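Mitochondrial import inner membrane translocase subunit TIM21 (Saccharomyces cerevisiae, PDB 2CIU) keeps the TIM23 complex of the inner mitochondrial membrane in close contact with the TOM complex during preprotein import, and binds Tom22 through its intermembrane-space domain. Local coordinates at residues L86-A91 / F102-V107; Q9-A14 / M74-E79. One frame throughout, in Å; residues are numbered along the deposited sequence.

Contact 1: residues L86-A91 / F102-V107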
loop_
_atom_site.group_PDB
_atom_site.type_symbol
_atom_site.label_atom_id
_atom_site.label_comp_id
_atom_site.label_asym_id
_atom_site.label_seq_id
_atom_site.Cartn_x
_atom_site.Cartn_y
_atom_site.Cartn_z
ATOM N N LEU A 86 2.431 1.432 -6.817
ATOM C CA LEU A 86 2.520 2.381 -5.723
ATOM C C LEU A 86 1.333 2.022 -4.843
ATOM O O LEU A 86 0.213 1.921 -5.328
ATOM C CB LEU A 86 2.382 3.826 -6.222
ATOM C CG LEU A 86 2.265 4.892 -5.122
ATOM C CD1 LEU A 86 3.440 4.834 -4.159
ATOM C CD2 LEU A 86 2.216 6.249 -5.783
ATOM N N VAL A 87 1.579 1.804 -3.558
ATOM C CA VAL A 87 0.524 1.441 -2.617
ATOM C C VAL A 87 0.316 2.604 -1.667
ATOM O O VAL A 87 1.279 3.168 -1.150
ATOM C CB VAL A 87 0.919 0.190 -1.781
ATOM C CG1 VAL A 87 -0.204 -0.199 -0.832
ATOM C CG2 VAL A 87 1.249 -0.972 -2.717
ATOM N N HIS A 88 -0.945 2.978 -1.465
ATOM C CA HIS A 88 -1.284 4.064 -0.557
ATOM C C HIS A 88 -2.135 3.471 0.558
ATOM O O HIS A 88 -3.088 2.746 0.291
ATOM C CB HIS A 88 -2.104 5.132 -1.288
ATOM C CG HIS A 88 -2.737 6.128 -0.365
ATOM N ND1 HIS A 88 -2.083 7.259 0.073
ATOM C CD2 HIS A 88 -3.941 6.124 0.253
ATOM C CE1 HIS A 88 -2.856 7.908 0.925
ATOM N NE2 HIS A 88 -3.988 7.240 1.051
ATOM N N LEU A 89 -1.786 3.791 1.796
ATOM C CA LEU A 89 -2.507 3.303 2.958
ATOM C C LEU A 89 -2.810 4.424 3.938
ATOM O O LEU A 89 -1.964 5.281 4.193
ATOM C CB LEU A 89 -1.663 2.233 3.679
ATOM C CG LEU A 89 -2.127 1.729 5.047
ATOM C CD1 LEU A 89 -3.437 0.970 4.898
ATOM C CD2 LEU A 89 -1.042 0.823 5.660
ATOM N N GLU A 90 -4.041 4.421 4.443
ATOM C CA GLU A 90 -4.484 5.351 5.470
ATOM C C GLU A 90 -4.965 4.472 6.622
ATOM O O GLU A 90 -5.795 3.585 6.420
ATOM C CB GLU A 90 -5.658 6.208 4.995
ATOM C CG GLU A 90 -6.055 7.246 6.047
ATOM C CD GLU A 90 -7.308 8.020 5.674
ATOM O OE1 GLU A 90 -7.669 8.040 4.482
ATOM O OE2 GLU A 90 -7.928 8.619 6.582
ATOM N N ALA A 91 -4.439 4.702 7.815
ATOM C CA ALA A 91 -4.852 3.930 8.981
ATOM C C ALA A 91 -5.127 4.856 10.155
ATOM O O ALA A 91 -4.758 6.031 10.136
ATOM C CB ALA A 91 -3.761 2.912 9.354
ATOM N N PHE A 102 -7.518 -0.101 9.137
ATOM C CA PHE A 102 -7.115 0.345 7.813
ATOM C C PHE A 102 -8.361 1.064 7.300
ATOM O O PHE A 102 -9.437 0.472 7.204
ATOM C CB PHE A 102 -6.772 -0.836 6.902
ATOM C CG PHE A 102 -5.336 -1.296 7.005
ATOM C CD1 PHE A 102 -4.535 -0.908 8.076
ATOM C CD2 PHE A 102 -4.797 -2.133 6.037
ATOM C CE1 PHE A 102 -3.216 -1.349 8.178
ATOM C CE2 PHE A 102 -3.476 -2.582 6.131
ATOM C CZ PHE A 102 -2.688 -2.189 7.198
ATOM N N ILE A 103 -8.206 2.348 6.997
ATOM C CA ILE A 103 -9.301 3.186 6.524
ATOM C C ILE A 103 -9.441 3.208 5.003
ATOM O O ILE A 103 -10.551 3.221 4.467
ATOM C CB ILE A 103 -9.090 4.642 7.011
ATOM C CG1 ILE A 103 -9.087 4.688 8.537
ATOM C CG2 ILE A 103 -10.175 5.554 6.435
ATOM C CD1 ILE A 103 -8.755 6.053 9.100
ATOM N N ASN A 104 -8.312 3.195 4.310
ATOM C CA ASN A 104 -8.313 3.273 2.859
ATOM C C ASN A 104 -7.009 2.646 2.388
ATOM O O ASN A 104 -5.975 2.865 2.991
ATOM C CB ASN A 104 -8.358 4.759 2.449
ATOM C CG ASN A 104 -8.362 4.970 0.944
ATOM O OD1 ASN A 104 -7.909 6.014 0.452
ATOM N ND2 ASN A 104 -8.880 3.999 0.206
ATOM N N MET A 105 -7.068 1.845 1.334
ATOM C CA MET A 105 -5.851 1.253 0.805
ATOM C C MET A 105 -6.036 0.942 -0.670
ATOM O O MET A 105 -6.978 0.254 -1.061
ATOM C CB MET A 105 -5.485 -0.011 1.583
ATOM C CG MET A 105 -4.170 -0.610 1.115
ATOM S SD MET A 105 -3.765 -2.126 2.030
ATOM C CE MET A 105 -2.037 -2.142 1.783
ATOM N N TYR A 106 -5.165 1.496 -1.509
ATOM C CA TYR A 106 -5.281 1.231 -2.926
ATOM C C TYR A 106 -3.912 1.050 -3.550
ATOM O O TYR A 106 -2.879 1.382 -2.956
ATOM C CB TYR A 106 -6.093 2.331 -3.638
ATOM C CG TYR A 106 -5.471 3.716 -3.651
ATOM C CD1 TYR A 106 -4.444 4.041 -4.542
ATOM C CD2 TYR A 106 -5.919 4.700 -2.770
ATOM C CE1 TYR A 106 -3.873 5.319 -4.554
ATOM C CE2 TYR A 106 -5.360 5.975 -2.771
ATOM C CZ TYR A 106 -4.343 6.279 -3.656
ATOM O OH TYR A 106 -3.770 7.530 -3.622
ATOM N N VAL A 107 -3.920 0.492 -4.750
ATOM C CA VAL A 107 -2.696 0.209 -5.467
ATOM C C VAL A 107 -2.778 0.743 -6.866
ATOM O O VAL A 107 -3.741 0.467 -7.580
ATOM C CB VAL A 107 -2.454 -1.312 -5.548
ATOM C CG1 VAL A 107 -1.150 -1.584 -6.273
ATOM C CG2 VAL A 107 -2.457 -1.903 -4.156
HETATM O O HOH W 1 -6.481 8.078 2.106
#
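His88 and Tyr106 form a hydrogen-bonded pair of this antiparallel hairpin and lay their side chains on one another. His88 CB makes a CH-pi contact, 3.7 Å from the centroid of the Tyr106 ring, while the two rings, 21° apart in plane, barely overlap. Tyr106 CG stands between backbone N and carbonyl carbon (chi1 65°), and the ring beyond it lies beside His88. An alanine in place of Tyr106 would probably open a gap beside His88 and leave Arg114 without its cation-pi partner. On the same face, one water bonds His88 NE2 in the ring plane and donates to Glu90 OE1 (2.7 Å) and Asn104 OD1 (3.0 Å). Farther out, Arg75 holds His88 ND1 and His71 holds Glu90 OE2. On the other face, Leu89 CD1 rests CH-pi over the centre of the Phe102 ring. Behind these side chains, His88 N to Tyr106 O is nearly straight (171°). A classic beta bulge sets Ile103 and Asn104 opposite Glu90, whose O takes Ile103 N at 2.8 Å and Asn104 N only weakly. Strand 70-79 flanks strand 84-92, strand 115-116 pairs with 101-108, and helix 6-20 packs on the Leu89, Phe102 and Met105 face.

Contact 2: residues Q9-A14 / M74-E79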
loop_
_atom_site.group_PDB
_atom_site.type_symbol
_atom_site.label_atom_id
_atom_site.label_comp_id
_atom_site.label_asym_id
_atom_site.label_seq_id
_atom_site.Cartn_x
_atom_site.Cartn_y
_atom_site.Cartn_z
ATOM N N GLN A 9 5.238 -2.601 11.609
ATOM C CA GLN A 9 4.093 -3.506 11.585
ATOM C C GLN A 9 3.060 -3.049 10.571
ATOM O O GLN A 9 2.441 -3.863 9.896
ATOM C CB GLN A 9 3.458 -3.623 12.978
ATOM C CG GLN A 9 4.438 -4.153 14.011
ATOM C CD GLN A 9 3.789 -4.702 15.273
ATOM O OE1 GLN A 9 4.437 -4.784 16.313
ATOM N NE2 GLN A 9 2.522 -5.094 15.187
ATOM N N LEU A 10 2.888 -1.740 10.443
ATOM C CA LEU A 10 1.916 -1.210 9.501
ATOM C C LEU A 10 2.295 -1.629 8.078
ATOM O O LEU A 10 1.453 -2.082 7.298
ATOM C CB LEU A 10 1.871 0.317 9.624
ATOM C CG LEU A 10 0.656 1.040 9.053
ATOM C CD1 LEU A 10 -0.601 0.570 9.768
ATOM C CD2 LEU A 10 0.841 2.541 9.230
ATOM N N PHE A 11 3.577 -1.482 7.756
ATOM C CA PHE A 11 4.092 -1.858 6.448
ATOM C C PHE A 11 4.042 -3.377 6.234
ATOM O O PHE A 11 3.598 -3.844 5.192
ATOM C CB PHE A 11 5.535 -1.375 6.295
ATOM C CG PHE A 11 6.255 -1.984 5.122
ATOM C CD1 PHE A 11 5.967 -1.593 3.818
ATOM C CD2 PHE A 11 7.188 -2.992 5.326
ATOM C CE1 PHE A 11 6.598 -2.201 2.728
ATOM C CE2 PHE A 11 7.822 -3.604 4.244
ATOM C CZ PHE A 11 7.530 -3.212 2.946
ATOM N N ASN A 12 4.495 -4.143 7.219
ATOM C CA ASN A 12 4.486 -5.599 7.061
ATOM C C ASN A 12 3.082 -6.125 6.797
ATOM O O ASN A 12 2.857 -6.984 5.945
ATOM C CB ASN A 12 5.054 -6.282 8.311
ATOM C CG ASN A 12 6.562 -6.126 8.434
ATOM O OD1 ASN A 12 7.249 -5.746 7.478
ATOM N ND2 ASN A 12 7.087 -6.432 9.618
ATOM N N ARG A 13 2.125 -5.592 7.538
ATOM C CA ARG A 13 0.747 -5.992 7.404
ATOM C C ARG A 13 0.193 -5.616 6.026
ATOM O O ARG A 13 -0.460 -6.416 5.351
ATOM C CB ARG A 13 -0.041 -5.308 8.518
ATOM C CG ARG A 13 -1.516 -5.521 8.510
ATOM C CD ARG A 13 -2.044 -4.769 9.710
ATOM N NE ARG A 13 -3.488 -4.670 9.723
ATOM C CZ ARG A 13 -4.145 -3.816 10.494
ATOM N NH1 ARG A 13 -3.469 -3.003 11.300
ATOM N NH2 ARG A 13 -5.467 -3.774 10.452
ATOM N N ALA A 14 0.475 -4.386 5.606
ATOM C CA ALA A 14 -0.007 -3.895 4.330
ATOM C C ALA A 14 0.614 -4.579 3.117
ATOM O O ALA A 14 -0.093 -4.979 2.202
ATOM C CB ALA A 14 0.211 -2.383 4.253
ATOM N N MET A 74 0.683 6.154 4.642
ATOM C CA MET A 74 1.924 5.507 4.257
ATOM C C MET A 74 1.889 5.118 2.794
ATOM O O MET A 74 0.879 4.605 2.300
ATOM C CB MET A 74 2.150 4.253 5.104
ATOM C CG MET A 74 3.401 3.469 4.698
ATOM S SD MET A 74 3.635 1.957 5.696
ATOM C CE MET A 74 4.434 2.641 7.109
ATOM N N ARG A 75 2.989 5.382 2.098
ATOM C CA ARG A 75 3.094 4.998 0.705
ATOM C C ARG A 75 4.335 4.143 0.535
ATOM O O ARG A 75 5.369 4.410 1.137
ATOM C CB ARG A 75 3.168 6.229 -0.202
ATOM C CG ARG A 75 1.820 6.897 -0.269
ATOM C CD ARG A 75 1.734 8.012 -1.261
ATOM N NE ARG A 75 0.340 8.432 -1.329
ATOM C CZ ARG A 75 -0.112 9.445 -2.056
ATOM N NH1 ARG A 75 0.720 10.169 -2.792
ATOM N NH2 ARG A 75 -1.407 9.727 -2.038
ATOM N N PHE A 76 4.212 3.090 -0.264
ATOM C CA PHE A 76 5.360 2.231 -0.535
ATOM C C PHE A 76 5.148 1.561 -1.881
ATOM O O PHE A 76 4.101 1.716 -2.502
ATOM C CB PHE A 76 5.571 1.196 0.594
ATOM C CG PHE A 76 4.438 0.231 0.777
ATOM C CD1 PHE A 76 4.371 -0.949 0.031
ATOM C CD2 PHE A 76 3.442 0.487 1.713
ATOM C CE1 PHE A 76 3.329 -1.854 0.227
ATOM C CE2 PHE A 76 2.400 -0.411 1.912
ATOM C CZ PHE A 76 2.341 -1.587 1.170
ATOM N N HIS A 77 6.150 0.832 -2.356
ATOM C CA HIS A 77 6.019 0.184 -3.640
ATOM C C HIS A 77 6.199 -1.306 -3.537
ATOM O O HIS A 77 6.825 -1.790 -2.601
ATOM C CB HIS A 77 7.079 0.688 -4.622
ATOM C CG HIS A 77 6.918 2.124 -5.016
ATOM N ND1 HIS A 77 7.496 3.162 -4.318
ATOM C CD2 HIS A 77 6.253 2.689 -6.050
ATOM C CE1 HIS A 77 7.197 4.307 -4.911
ATOM N NE2 HIS A 77 6.447 4.046 -5.965
ATOM N N VAL A 78 5.641 -2.006 -4.520
ATOM C CA VAL A 78 5.781 -3.453 -4.643
ATOM C C VAL A 78 6.188 -3.619 -6.100
ATOM O O VAL A 78 5.522 -3.117 -7.013
ATOM C CB VAL A 78 4.471 -4.209 -4.344
ATOM C CG1 VAL A 78 4.659 -5.705 -4.631
ATOM C CG2 VAL A 78 4.086 -4.015 -2.873
ATOM N N GLU A 79 7.300 -4.311 -6.316
ATOM C CA GLU A 79 7.844 -4.475 -7.652
ATOM C C GLU A 79 7.989 -5.913 -8.125
ATOM O O GLU A 79 8.486 -6.760 -7.386
ATOM C CB GLU A 79 9.224 -3.810 -7.714
ATOM C CG GLU A 79 9.936 -4.005 -9.054
ATOM C CD GLU A 79 11.335 -3.424 -9.100
ATOM O OE1 GLU A 79 12.015 -3.625 -10.127
ATOM O OE2 GLU A 79 11.771 -2.767 -8.133
#
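Phe11 and Ala14 of helix 6-20 pack on Phe76 of strand 70-79, and Leu10 and Phe11 on Met74, in the helix-on-sheet layer of the TIM21 domain, consistent with the helix-against-curved-sheet layout of the NTF2 clan, to which the TIM21 family belongs. Helix segment 9-14 and strand segment 74-79 cross at -51°, their axes 10.2 Å apart at closest approach, a gap filled mainly by apolar side chains.

The aromatic part is a T-shaped pair. Phe11 turns a ring edge, CD1 and CE1, to one face of Phe76, with the planes at 84° and the centroids 5.0 Å apart. The incoming edge lies off-centre: CD1 stands above the Phe76 plane toward the rim, near CG and CD2, and CE1 comes within 3.7 Å of Phe76 CD1. Phe11 CG is anti to the backbone N, and the ring edge beyond it reaches Phe76. Ile58, from a loop, also touches the Phe11 side chain and Met74.

Among the aliphatic contacts, Ala14 CB, one turn beyond Phe11, meets the edge of the Phe76 ring near its plane, 3.8 Å from CE2, so the methyl and the Phe11 edge hold the ring at different places. Val15 from the helix and Val87 from the adjacent strand add to the apolar surroundings of Phe76.

Met74 supplies the thioether part. Its chain runs extended to SD and then bends (chi3 -83°), swinging the methyl toward Leu10; the two side chains run alongside each other, pointing opposite ways, with Met74 CE 4.2 Å from Leu10 CD2. The sulfur lies against the root of the neighbouring aromatic side chain, Met74 SD being 3.9 Å from Phe11 CB.

Contacts 1 and 2 lie in one antiparallel sheet and the helix packed on it, their centres 9 Å apart and each about 5 Å from the centre of the chain. Along the sequence they come in series: helix 6-20 meets strand 70-79 to close contact 2, and the hairpin of strands 84-92 and 101-108 follows. Strands 70-79 and 84-92 are sheet neighbours, with probable backbone hydrogen bonds from Val87 N to Phe76 O and from Met74 N to Leu89 O. The helix also reaches both: Ala14 packs on Met105 besides Phe76, and Arg13 makes a cation-pi contact with Phe102. Helix 6-20 thus packs against one face of three successive strands of the intermembrane-space domain.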